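Local coordinates for antifreeze protein (Marinomonas primoryensis, PDB 3P4G) that probably binds ice through ordered waters anchored to its surface, as a hyperactive calcium-dependent antifreeze protein folded into a right-handed beta-helix, at residues G44-T49 and V59-N64; A89-G94 and K108-A113. All blocks are in the same frame, centred on the assembly; numbering follows the deposited sequence.

Contact 1: residues G44-T49 and V59-N64; sequences GNVSAT and VSIDGN
The amide oxygen of Asn-45, OD1, accepts a hydrogen bond from Asn-64 N at 2.8 Å, in the plane of the amide and on a lone pair, with an N-H...O angle of 162°. The first torsion of Asn-45 (chi1 -59°) sets CG beside its own backbone N and anti to the carbonyl carbon, on the way to this bond. Asn-45 OD1 also touches Gly-63 CA at 3.4 Å. One residue on, Val-46 N donates to Asn-64 O at 2.9 Å and nearly straight, while one residue earlier Gly-63 N makes a weak, bent bond to Gly-44 O. A side chain at Gly-63 would run into Gly-44 O and Asn-45 OD1. These bonds join the turns that follow strands 39-42 and 58-61, two successive coils of the right-handed calcium-binding beta-helix. The same pattern is carried to the next coil, since Asn-64 OD1 takes the N-H of Asp-91. Toward the interior the contact becomes apolar: Val-46 CG2 meets Ile-61 CD1 at 3.7 Å, the two side chains crossing at about a right angle. Ile-61 continues this buried row against Val-42 of one neighbouring strand and Leu-86 and Val-88 of the other.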
# COMPACT_ATOMS: atom_id res chain seq x y z
N GLY A 44 6.93 31.80 -1.87
CA GLY A 44 6.63 31.65 -0.44
C GLY A 44 5.48 30.70 -0.15
O GLY A 44 5.32 29.68 -0.82
N ASN A 45 4.65 31.04 0.83
CA ASN A 45 3.55 30.15 1.22
C ASN A 45 2.24 30.45 0.44
O ASN A 45 2.04 31.58 -0.10
CB ASN A 45 3.35 30.20 2.73
CG ASN A 45 4.61 29.79 3.51
OD1 ASN A 45 5.20 28.75 3.25
ND2 ASN A 45 5.03 30.62 4.48
N VAL A 46 1.38 29.43 0.38
CA VAL A 46 0.01 29.59 -0.08
C VAL A 46 -0.93 29.77 1.13
O VAL A 46 -1.14 28.85 1.91
CB VAL A 46 -0.41 28.39 -0.98
CG1 VAL A 46 -1.93 28.36 -1.25
CG2 VAL A 46 0.38 28.43 -2.28
N SER A 47 -1.51 30.97 1.28
CA SER A 47 -2.35 31.28 2.42
C SER A 47 -3.74 31.64 2.01
O SER A 47 -4.48 32.18 2.84
CB SER A 47 -1.75 32.43 3.24
OG SER A 47 -0.41 32.15 3.55
N ALA A 48 -4.12 31.35 0.77
CA ALA A 48 -5.55 31.44 0.35
C ALA A 48 -5.82 30.32 -0.62
O ALA A 48 -4.91 29.64 -1.08
CB ALA A 48 -5.86 32.77 -0.32
N THR A 49 -7.09 30.15 -0.97
CA THR A 49 -7.43 29.13 -1.93
C THR A 49 -6.77 29.48 -3.29
O THR A 49 -6.64 30.65 -3.67
CB THR A 49 -8.95 28.94 -2.09
OG1 THR A 49 -9.55 30.18 -2.45
CG2 THR A 49 -9.56 28.44 -0.78
N VAL A 59 1.63 24.40 -11.38
CA VAL A 59 1.74 25.20 -10.15
C VAL A 59 2.99 24.74 -9.37
O VAL A 59 3.21 23.53 -9.17
CB VAL A 59 0.48 25.06 -9.26
CG1 VAL A 59 0.75 25.78 -7.93
CG2 VAL A 59 -0.80 25.62 -9.92
N SER A 60 3.81 25.70 -8.93
CA SER A 60 5.05 25.40 -8.23
C SER A 60 5.13 26.34 -7.05
O SER A 60 5.04 27.56 -7.20
CB SER A 60 6.26 25.60 -9.13
OG SER A 60 6.13 24.86 -10.33
N ILE A 61 5.27 25.75 -5.88
CA ILE A 61 5.21 26.46 -4.57
C ILE A 61 6.47 26.06 -3.81
O ILE A 61 6.73 24.87 -3.59
CB ILE A 61 3.90 26.01 -3.77
CG1 ILE A 61 2.61 26.44 -4.51
CG2 ILE A 61 3.87 26.51 -2.30
CD1 ILE A 61 1.41 25.53 -4.31
N ASP A 62 7.30 27.04 -3.43
CA ASP A 62 8.53 26.71 -2.72
C ASP A 62 8.27 26.57 -1.21
O ASP A 62 9.08 25.98 -0.49
CB ASP A 62 9.55 27.80 -2.93
CG ASP A 62 10.00 27.90 -4.36
OD1 ASP A 62 9.98 26.86 -5.06
OD2 ASP A 62 10.41 29.01 -4.73
N GLY A 63 7.17 27.17 -0.75
CA GLY A 63 6.78 27.10 0.67
C GLY A 63 5.75 26.02 0.95
O GLY A 63 5.77 24.94 0.31
N ASN A 64 4.82 26.33 1.85
CA ASN A 64 3.80 25.37 2.31
C ASN A 64 2.44 25.69 1.72
O ASN A 64 2.14 26.87 1.46
CB ASN A 64 3.66 25.45 3.84
CG ASN A 64 4.96 25.19 4.55
OD1 ASN A 64 5.67 24.25 4.21
ND2 ASN A 64 5.27 26.02 5.57

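Contact 2: residues A89-G94 and K108-A113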
# COMPACT_ATOMS: atom_id res chain seq x y z
N ALA A 89 7.51 22.37 -2.49
CA ALA A 89 8.77 22.05 -1.82
C ALA A 89 8.62 21.86 -0.31
O ALA A 89 9.43 21.20 0.31
CB ALA A 89 9.80 23.15 -2.09
N GLY A 90 7.59 22.50 0.27
CA GLY A 90 7.32 22.44 1.70
C GLY A 90 6.31 21.37 2.06
O GLY A 90 6.23 20.32 1.40
N ASP A 91 5.50 21.69 3.08
CA ASP A 91 4.51 20.76 3.61
C ASP A 91 3.14 21.14 3.07
O ASP A 91 2.92 22.27 2.62
CB ASP A 91 4.46 20.84 5.15
CG ASP A 91 5.78 20.41 5.80
OD1 ASP A 91 6.50 19.57 5.23
OD2 ASP A 91 6.09 20.88 6.92
N VAL A 92 2.22 20.20 3.16
CA VAL A 92 0.85 20.41 2.72
C VAL A 92 -0.02 20.23 3.93
O VAL A 92 -0.10 19.12 4.51
CB VAL A 92 0.44 19.43 1.61
CG1 VAL A 92 -1.06 19.56 1.33
CG2 VAL A 92 1.22 19.72 0.34
N LEU A 93 -0.65 21.35 4.33
CA LEU A 93 -1.53 21.39 5.52
C LEU A 93 -2.97 21.78 5.18
O LEU A 93 -3.82 21.88 6.09
CB LEU A 93 -1.00 22.36 6.58
CG LEU A 93 0.44 22.11 7.02
CD1 LEU A 93 1.42 22.90 6.18
CD2 LEU A 93 0.52 22.59 8.52
N GLY A 94 -3.23 22.01 3.90
CA GLY A 94 -4.58 22.27 3.37
C GLY A 94 -4.83 21.33 2.19
O GLY A 94 -3.88 20.93 1.48
N LYS A 108 7.52 17.62 -1.66
CA LYS A 108 8.78 17.18 -1.05
C LYS A 108 8.58 16.87 0.45
O LYS A 108 9.23 15.98 1.01
CB LYS A 108 9.85 18.27 -1.24
CG LYS A 108 11.26 17.88 -0.91
CD LYS A 108 12.30 19.02 -1.23
CE LYS A 108 13.62 18.78 -0.42
NZ LYS A 108 14.56 19.97 -0.37
N GLY A 109 7.72 17.65 1.09
CA GLY A 109 7.57 17.60 2.58
C GLY A 109 6.49 16.63 3.09
O GLY A 109 6.12 15.64 2.42
N ASP A 110 5.93 16.95 4.26
CA ASP A 110 4.95 16.07 4.90
C ASP A 110 3.57 16.55 4.51
O ASP A 110 3.39 17.75 4.26
CB ASP A 110 5.07 16.24 6.41
CG ASP A 110 6.43 15.77 6.94
OD1 ASP A 110 6.89 14.69 6.57
OD2 ASP A 110 7.00 16.48 7.78
N VAL A 111 2.62 15.63 4.49
CA VAL A 111 1.28 15.96 4.10
C VAL A 111 0.40 15.61 5.28
O VAL A 111 0.32 14.44 5.66
CB VAL A 111 0.83 15.14 2.87
CG1 VAL A 111 -0.77 15.28 2.66
CG2 VAL A 111 1.63 15.59 1.66
N SER A 112 -0.33 16.60 5.79
CA SER A 112 -1.21 16.42 6.95
C SER A 112 -2.68 16.77 6.62
O SER A 112 -3.51 16.88 7.52
CB SER A 112 -0.70 17.24 8.13
OG SER A 112 -0.68 18.66 7.85
N ALA A 113 -2.96 17.01 5.34
CA ALA A 113 -4.32 17.31 4.91
C ALA A 113 -4.71 16.29 3.86
O ALA A 113 -3.87 15.57 3.33
CB ALA A 113 -4.37 18.74 4.32
O HOH W 1 6.46 18.86 8.81
O HOH W 2 -5.08 19.95 7.86
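Asp-91 lies over the backbone of Gly-109 and Asp-110, its CB 3.4 Å from Asp-110 O and its carboxylate oxygen OD1 receiving Asp-110 N at 2.9 Å. The N-H, although well aligned at 168°, arrives from above the carboxylate plane, 39° out of it. An alanine in place of Asp-91 would probably leave the N-H of Asp-110 without its acceptor and one end of a water bridge empty. That bridge is a water donating to OD2 of both Asp-91 and Asp-110, which is likely to ease the repulsion between the two carboxylates, where Asp-91 OD1 and Asp-110 OD2 are 4.0 Å apart. The other oxygen of Asp-110, OD1, takes the N-H of Asn-129 on the following coil.

Beyond the acids the backbones run parallel and form a single bridge between Val-92 and Val-111. Val-92 N donates to Asp-110 O, and Val-92 O accepts Ser-112 N at 2.8 Å, with an N-H...O angle of 176°. Inside, Val-92 CB and Val-111 CG2 pack at 4.0 Å. Ala-113 CB presses up against the backbone at Gly-94, 3.4 Å from Gly-94 C, and near it a second water donates to Leu-93 O and more weakly to Ser-112 O. At the other end Lys-108 CB touches Ala-89 O at 3.3 Å before its extended chain turns outward from segment 89-94. In these two coils aspartate also sits beside aspartate on the outside. Like residues stacked in register from coil to coil, here valine on valine inside, are characteristic of a parallel beta-helix.

How the contacts relate
Contact 1 comes wholly before contact 2 in the sequence, and their centres are 10 Å apart. All four segments belong to consecutive coils on one flank of the beta-helix, three of them in the loops after strands 39-42, 85-88 and 104-107, and 59-64 running from strand 58-61 into its loop. The two contacts touch directly: Ile-61 O and Ala-89 N, 2.8 Å apart, are probably hydrogen-bonded, in addition to the asparagine-to-aspartate bond between the same two coils. Segment 59-64 therefore stacks on 89-94, and one bonding pattern passes through four coils. Such repetition gives the solenoid a regular, elongated body, consistent with the ordered surface expected of an ice-binding protein.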